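Local coordinates for Agap007691-pb (Anopheles gambiae, PDB 5C98), which is a serpin of unknown function that probably inhibits serine proteases, at residues F195-V205 with G370-P378. Residues are numbered along the deposited sequence; the frame is centred on the assembly and turned at random.
Sequences FQFINAPTQRV and GNFSKYIDP
The turn F197-A200 meets the chain running out of strand 366-372 where I198 N donates to S373 O (3.0 Å), almost in line with that carbonyl, and the CA atoms of F197 and K374 are the nearest such pair across the contact, 5.2 Å apart. One residue further on, N199 reads the backbone of Y375 from both ends of its amide: OD1 takes Y375 N on an in-plane lone pair (2.8 Å), while ND2 donates a hydrogen bond to Y375 O (3.0 Å). With CG set between its own N and carbonyl carbon (chi1 62°), the amide is turned toward the main chain of Y375, and two nearly straight bonds fix its rotation. Beside these bonds lies an aromatic cluster. The F197 ring is sandwiched, F195 CD1 over one face and Y375 CB over the other, 3.6 Å from the ring centroid. F372 turns its edge to the face of F195 (centroids 5.4 Å apart, planes at 63°) and itself packs on F281 and P279 of strand 270-287. Farther out, the Y375 ring lies flat against Q203, whose CG sits 3.6 Å from the ring centroid; a bend at chi2 lays the amide parallel to the ring, and Q203 NE2 is held by R204 O. The segment leaving strand 366-372 is thus joined to the serpin's connection between strands 191-194 and 204-219: directional amide bonds set the alignment, and buried F195, F197 and F372, with partly exposed Y375, supply the apolar contact.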
ATOM      1  N   PHE A 195     -21.045 -13.275  -5.606  1.00 19.78           N
ATOM      2  CA  PHE A 195     -20.102 -12.245  -6.034  1.00 16.46           C
ATOM      3  C   PHE A 195     -19.427 -12.776  -7.286  1.00 18.17           C
ATOM      4  O   PHE A 195     -19.014 -13.936  -7.322  1.00 19.34           O
ATOM      5  CB  PHE A 195     -19.052 -11.957  -4.941  1.00 15.40           C
ATOM      6  CG  PHE A 195     -18.132 -10.819  -5.269  1.00 15.95           C
ATOM      7  CD1 PHE A 195     -16.987 -11.042  -5.983  1.00 16.43           C
ATOM      8  CD2 PHE A 195     -18.408  -9.527  -4.848  1.00 15.49           C
ATOM      9  CE1 PHE A 195     -16.130 -10.006  -6.305  1.00 16.89           C
ATOM     10  CE2 PHE A 195     -17.558  -8.489  -5.171  1.00 14.15           C
ATOM     11  CZ  PHE A 195     -16.432  -8.726  -5.880  1.00 15.64           C
ATOM     12  N   GLN A 196     -19.326 -11.952  -8.320  1.00 16.02           N
ATOM     13  CA  GLN A 196     -18.850 -12.407  -9.630  1.00 18.49           C
ATOM     14  C   GLN A 196     -17.326 -12.402  -9.651  1.00 17.88           C
ATOM     15  O   GLN A 196     -16.684 -11.621 -10.345  1.00 18.10           O
ATOM     16  CB  GLN A 196     -19.416 -11.541 -10.759  1.00 19.84           C
ATOM     17  CG  GLN A 196     -20.915 -11.545 -10.913  1.00 33.98           C
ATOM     18  CD  GLN A 196     -21.399 -11.008 -12.263  1.00 38.36           C
ATOM     19  OE1 GLN A 196     -20.609 -10.576 -13.121  1.00 33.48           O
ATOM     20  NE2 GLN A 196     -22.711 -11.056 -12.460  1.00 45.32           N
ATOM     21  N   PHE A 197     -16.742 -13.334  -8.896  1.00 17.20           N
ATOM     22  CA  PHE A 197     -15.294 -13.444  -8.855  1.00 17.13           C
ATOM     23  C   PHE A 197     -14.766 -13.848 -10.221  1.00 18.54           C
ATOM     24  O   PHE A 197     -15.388 -14.637 -10.936  1.00 19.30           O
ATOM     25  CB  PHE A 197     -14.864 -14.499  -7.845  1.00 19.56           C
ATOM     26  CG  PHE A 197     -15.162 -14.146  -6.414  1.00 16.77           C
ATOM     27  CD1 PHE A 197     -14.356 -13.249  -5.718  1.00 15.89           C
ATOM     28  CD2 PHE A 197     -16.204 -14.744  -5.746  1.00 17.04           C
ATOM     29  CE1 PHE A 197     -14.616 -12.951  -4.392  1.00 16.75           C
ATOM     30  CE2 PHE A 197     -16.440 -14.460  -4.414  1.00 19.34           C
ATOM     31  CZ  PHE A 197     -15.656 -13.567  -3.743  1.00 17.02           C
ATOM     32  N   ILE A 198     -13.583 -13.336 -10.569  1.00 17.59           N
ATOM     33  CA  ILE A 198     -13.002 -13.664 -11.869  1.00 19.65           C
ATOM     34  C   ILE A 198     -12.758 -15.166 -12.004  1.00 20.49           C
ATOM     35  O   ILE A 198     -12.922 -15.721 -13.090  1.00 24.77           O
ATOM     36  CB  ILE A 198     -11.731 -12.822 -12.125  1.00 20.82           C
ATOM     37  CG1 ILE A 198     -11.265 -12.965 -13.590  1.00 23.88           C
ATOM     38  CG2 ILE A 198     -10.599 -13.219 -11.183  1.00 21.83           C
ATOM     39  CD1 ILE A 198     -10.303 -11.887 -14.013  1.00 25.40           C
ATOM     40  N   ASN A 199     -12.402 -15.846 -10.905  1.00 19.89           N
ATOM     41  CA  ASN A 199     -12.098 -17.272 -10.899  1.00 23.95           C
ATOM     42  C   ASN A 199     -13.263 -18.133 -10.430  1.00 22.41           C
ATOM     43  O   ASN A 199     -13.122 -19.361 -10.379  1.00 24.65           O
ATOM     44  CB  ASN A 199     -10.876 -17.553 -10.009  1.00 22.99           C
ATOM     45  CG  ASN A 199     -11.105 -17.186  -8.545  1.00 26.86           C
ATOM     46  OD1 ASN A 199     -11.772 -16.205  -8.239  1.00 20.22           O
ATOM     47  ND2 ASN A 199     -10.550 -17.978  -7.636  1.00 22.98           N
ATOM     48  N   ALA A 200     -14.404 -17.533 -10.066  1.00 21.24           N
ATOM     49  CA  ALA A 200     -15.544 -18.254  -9.501  1.00 22.73           C
ATOM     50  C   ALA A 200     -16.781 -17.367  -9.612  1.00 24.20           C
ATOM     51  O   ALA A 200     -17.258 -16.824  -8.607  1.00 20.03           O
ATOM     52  CB  ALA A 200     -15.252 -18.625  -8.044  1.00 23.78           C
ATOM     53  N   PRO A 201     -17.330 -17.202 -10.818  1.00 20.58           N
ATOM     54  CA  PRO A 201     -18.318 -16.132 -11.046  1.00 22.60           C
ATOM     55  C   PRO A 201     -19.654 -16.335 -10.352  1.00 19.48           C
ATOM     56  O   PRO A 201     -20.466 -15.393 -10.338  1.00 22.98           O
ATOM     57  CB  PRO A 201     -18.498 -16.130 -12.572  1.00 29.20           C
ATOM     58  CG  PRO A 201     -17.387 -16.918 -13.130  1.00 33.12           C
ATOM     59  CD  PRO A 201     -16.902 -17.849 -12.070  1.00 28.12           C
ATOM     60  N   THR A 202     -19.941 -17.519  -9.809  1.00 22.85           N
ATOM     61  CA  THR A 202     -21.194 -17.747  -9.097  1.00 20.48           C
ATOM     62  C   THR A 202     -20.978 -18.079  -7.625  1.00 24.37           C
ATOM     63  O   THR A 202     -21.937 -18.418  -6.925  1.00 25.06           O
ATOM     64  CB  THR A 202     -22.041 -18.822  -9.799  1.00 26.11           C
ATOM     65  OG1 THR A 202     -21.377 -20.081  -9.749  1.00 27.91           O
ATOM     66  CG2 THR A 202     -22.260 -18.447 -11.257  1.00 28.28           C
ATOM     67  N   GLN A 203     -19.755 -17.945  -7.120  1.00 21.06           N
ATOM     68  CA  GLN A 203     -19.504 -18.259  -5.723  1.00 20.30           C
ATOM     69  C   GLN A 203     -20.241 -17.284  -4.815  1.00 20.77           C
ATOM     70  O   GLN A 203     -20.252 -16.070  -5.055  1.00 21.88           O
ATOM     71  CB  GLN A 203     -18.008 -18.171  -5.439  1.00 21.83           C
ATOM     72  CG  GLN A 203     -17.604 -18.339  -3.975  1.00 22.52           C
ATOM     73  CD  GLN A 203     -17.841 -19.742  -3.443  1.00 23.87           C
ATOM     74  OE1 GLN A 203     -17.487 -20.720  -4.096  1.00 28.29           O
ATOM     75  NE2 GLN A 203     -18.469 -19.841  -2.280  1.00 28.40           N
ATOM     76  N   ARG A 204     -20.816 -17.814  -3.740  1.00 23.47           N
ATOM     77  CA  ARG A 204     -21.515 -17.008  -2.751  1.00 22.39           C
ATOM     78  C   ARG A 204     -20.638 -16.777  -1.527  1.00 24.72           C
ATOM     79  O   ARG A 204     -19.995 -17.704  -1.023  1.00 25.46           O
ATOM     80  CB  ARG A 204     -22.829 -17.678  -2.347  1.00 22.55           C
ATOM     81  CG  ARG A 204     -23.697 -17.926  -3.560  1.00 22.86           C
ATOM     82  CD  ARG A 204     -25.051 -18.582  -3.229  1.00 27.22           C
ATOM     83  NE  ARG A 204     -25.985 -17.612  -2.675  1.00 28.97           N
ATOM     84  CZ  ARG A 204     -26.742 -16.792  -3.408  1.00 30.51           C
ATOM     85  NH1 ARG A 204     -26.661 -16.794  -4.735  1.00 25.69           N
ATOM     86  NH2 ARG A 204     -27.559 -15.938  -2.813  1.00 33.10           N
ATOM     87  N   VAL A 205     -20.635 -15.538  -1.041  1.00 20.82           N
ATOM     88  CA  VAL A 205     -19.847 -15.145   0.122  1.00 21.92           C
ATOM     89  C   VAL A 205     -20.653 -14.196   0.997  1.00 19.98           C
ATOM     90  O   VAL A 205     -21.618 -13.556   0.557  1.00 20.96           O
ATOM     91  CB  VAL A 205     -18.515 -14.481  -0.259  1.00 24.91           C
ATOM     92  CG1 VAL A 205     -17.609 -15.473  -0.971  1.00 24.98           C
ATOM     93  CG2 VAL A 205     -18.773 -13.254  -1.118  1.00 22.50           C
ATOM     94  N   GLY A 370      -5.922  -0.829  -4.194  1.00 13.35           N
ATOM     95  CA  GLY A 370      -6.003  -2.249  -4.454  1.00 15.31           C
ATOM     96  C   GLY A 370      -7.274  -2.610  -5.173  1.00 12.52           C
ATOM     97  O   GLY A 370      -8.007  -1.743  -5.666  1.00 13.33           O
ATOM     98  N   ASN A 371      -7.490  -3.919  -5.284  1.00 13.85           N
ATOM     99  CA  ASN A 371      -8.673  -4.449  -5.943  1.00 14.22           C
ATOM    100  C   ASN A 371      -9.097  -5.728  -5.253  1.00 15.58           C
ATOM    101  O   ASN A 371      -8.283  -6.423  -4.640  1.00 15.32           O
ATOM    102  CB  ASN A 371      -8.418  -4.708  -7.428  1.00 13.37           C
ATOM    103  CG  ASN A 371      -7.456  -5.840  -7.666  1.00 13.74           C
ATOM    104  OD1 ASN A 371      -6.255  -5.662  -7.570  1.00 16.63           O
ATOM    105  ND2 ASN A 371      -7.978  -7.011  -8.020  1.00 15.56           N
ATOM    106  N   PHE A 372     -10.395  -6.013  -5.343  1.00 12.53           N
ATOM    107  CA  PHE A 372     -10.991  -7.237  -4.854  1.00 13.94           C
ATOM    108  C   PHE A 372     -11.708  -7.895  -6.020  1.00 14.13           C
ATOM    109  O   PHE A 372     -12.745  -7.411  -6.489  1.00 14.70           O
ATOM    110  CB  PHE A 372     -11.928  -6.948  -3.679  1.00 15.28           C
ATOM    111  CG  PHE A 372     -12.440  -8.183  -3.032  1.00 16.94           C
ATOM    112  CD1 PHE A 372     -11.601  -8.939  -2.265  1.00 16.24           C
ATOM    113  CD2 PHE A 372     -13.734  -8.629  -3.253  1.00 17.84           C
ATOM    114  CE1 PHE A 372     -12.035 -10.129  -1.682  1.00 18.05           C
ATOM    115  CE2 PHE A 372     -14.178  -9.814  -2.661  1.00 18.41           C
ATOM    116  CZ  PHE A 372     -13.344 -10.552  -1.907  1.00 16.25           C
ATOM    117  N   SER A 373     -11.133  -9.004  -6.497  1.00 14.93           N
ATOM    118  CA  SER A 373     -11.566  -9.691  -7.701  1.00 14.79           C
ATOM    119  C   SER A 373     -11.642 -11.200  -7.572  1.00 17.20           C
ATOM    120  O   SER A 373     -12.378 -11.813  -8.347  1.00 18.04           O
ATOM    121  CB  SER A 373     -10.599  -9.388  -8.834  1.00 17.28           C
ATOM    122  OG  SER A 373     -10.537  -7.998  -9.024  1.00 15.46           O
ATOM    123  N   LYS A 374     -10.869 -11.824  -6.675  1.00 17.10           N
ATOM    124  CA  LYS A 374     -10.595 -13.252  -6.675  1.00 16.67           C
ATOM    125  C   LYS A 374     -11.164 -13.908  -5.424  1.00 18.32           C
ATOM    126  O   LYS A 374     -11.067 -13.356  -4.312  1.00 17.74           O
ATOM    127  CB  LYS A 374      -9.075 -13.471  -6.726  1.00 19.17           C
ATOM    128  CG  LYS A 374      -8.684 -14.949  -6.752  1.00 22.05           C
ATOM    129  CD  LYS A 374      -7.186 -15.177  -6.736  1.00 22.93           C
ATOM    130  CE  LYS A 374      -6.860 -16.657  -6.671  1.00 30.07           C
ATOM    131  NZ  LYS A 374      -5.402 -16.884  -6.527  1.00 40.87           N
ATOM    132  N   TYR A 375     -11.746 -15.091  -5.625  1.00 18.20           N
ATOM    133  CA  TYR A 375     -12.226 -15.905  -4.522  1.00 19.24           C
ATOM    134  C   TYR A 375     -11.081 -16.740  -3.959  1.00 23.48           C
ATOM    135  O   TYR A 375     -10.473 -17.547  -4.680  1.00 23.24           O
ATOM    136  CB  TYR A 375     -13.348 -16.833  -4.975  1.00 20.37           C
ATOM    137  CG  TYR A 375     -13.790 -17.717  -3.853  1.00 21.72           C
ATOM    138  CD1 TYR A 375     -14.313 -17.170  -2.684  1.00 22.46           C
ATOM    139  CD2 TYR A 375     -13.683 -19.083  -3.948  1.00 24.40           C
ATOM    140  CE1 TYR A 375     -14.716 -17.972  -1.640  1.00 22.89           C
ATOM    141  CE2 TYR A 375     -14.096 -19.908  -2.906  1.00 24.86           C
ATOM    142  CZ  TYR A 375     -14.600 -19.345  -1.753  1.00 24.80           C
ATOM    143  OH  TYR A 375     -14.999 -20.195  -0.733  1.00 28.18           O
ATOM    144  N   ILE A 376     -10.805 -16.555  -2.667  1.00 21.93           N
ATOM    145  CA  ILE A 376      -9.810 -17.330  -1.922  1.00 23.31           C
ATOM    146  C   ILE A 376     -10.586 -18.051  -0.833  1.00 28.08           C
ATOM    147  O   ILE A 376     -11.128 -17.396   0.070  1.00 26.96           O
ATOM    148  CB  ILE A 376      -8.738 -16.423  -1.308  1.00 27.77           C
ATOM    149  CG1 ILE A 376      -8.095 -15.548  -2.396  1.00 25.54           C
ATOM    150  CG2 ILE A 376      -7.698 -17.266  -0.562  1.00 36.49           C
ATOM    151  CD1 ILE A 376      -7.204 -14.430  -1.883  1.00 30.49           C
ATOM    152  N   ASP A 377     -10.676 -19.374  -0.933  1.00 27.73           N
ATOM    153  CA  ASP A 377     -11.417 -20.170   0.038  1.00 30.68           C
ATOM    154  C   ASP A 377     -10.610 -20.214   1.324  1.00 38.05           C
ATOM    155  O   ASP A 377      -9.487 -20.736   1.316  1.00 33.62           O
ATOM    156  CB  ASP A 377     -11.605 -21.599  -0.500  1.00 33.35           C
ATOM    157  CG  ASP A 377     -12.549 -22.445   0.348  1.00 45.07           C
ATOM    158  OD1 ASP A 377     -12.768 -22.136   1.537  1.00 33.33           O
ATOM    159  OD2 ASP A 377     -13.078 -23.446  -0.183  1.00 42.64           O
ATOM    160  N   PRO A 378     -11.123 -19.691   2.442  1.00 28.75           N
ATOM    161  CA  PRO A 378     -10.326 -19.698   3.677  1.00 33.22           C
ATOM    162  C   PRO A 378     -10.115 -21.086   4.261  1.00 35.98           C
ATOM    163  O   PRO A 378      -9.157 -21.269   5.023  1.00 41.09           O
ATOM    164  CB  PRO A 378     -11.131 -18.798   4.621  1.00 38.05           C
ATOM    165  CG  PRO A 378     -12.529 -18.923   4.147  1.00 40.07           C
ATOM    166  CD  PRO A 378     -12.465 -19.117   2.656  1.00 32.58           C
TER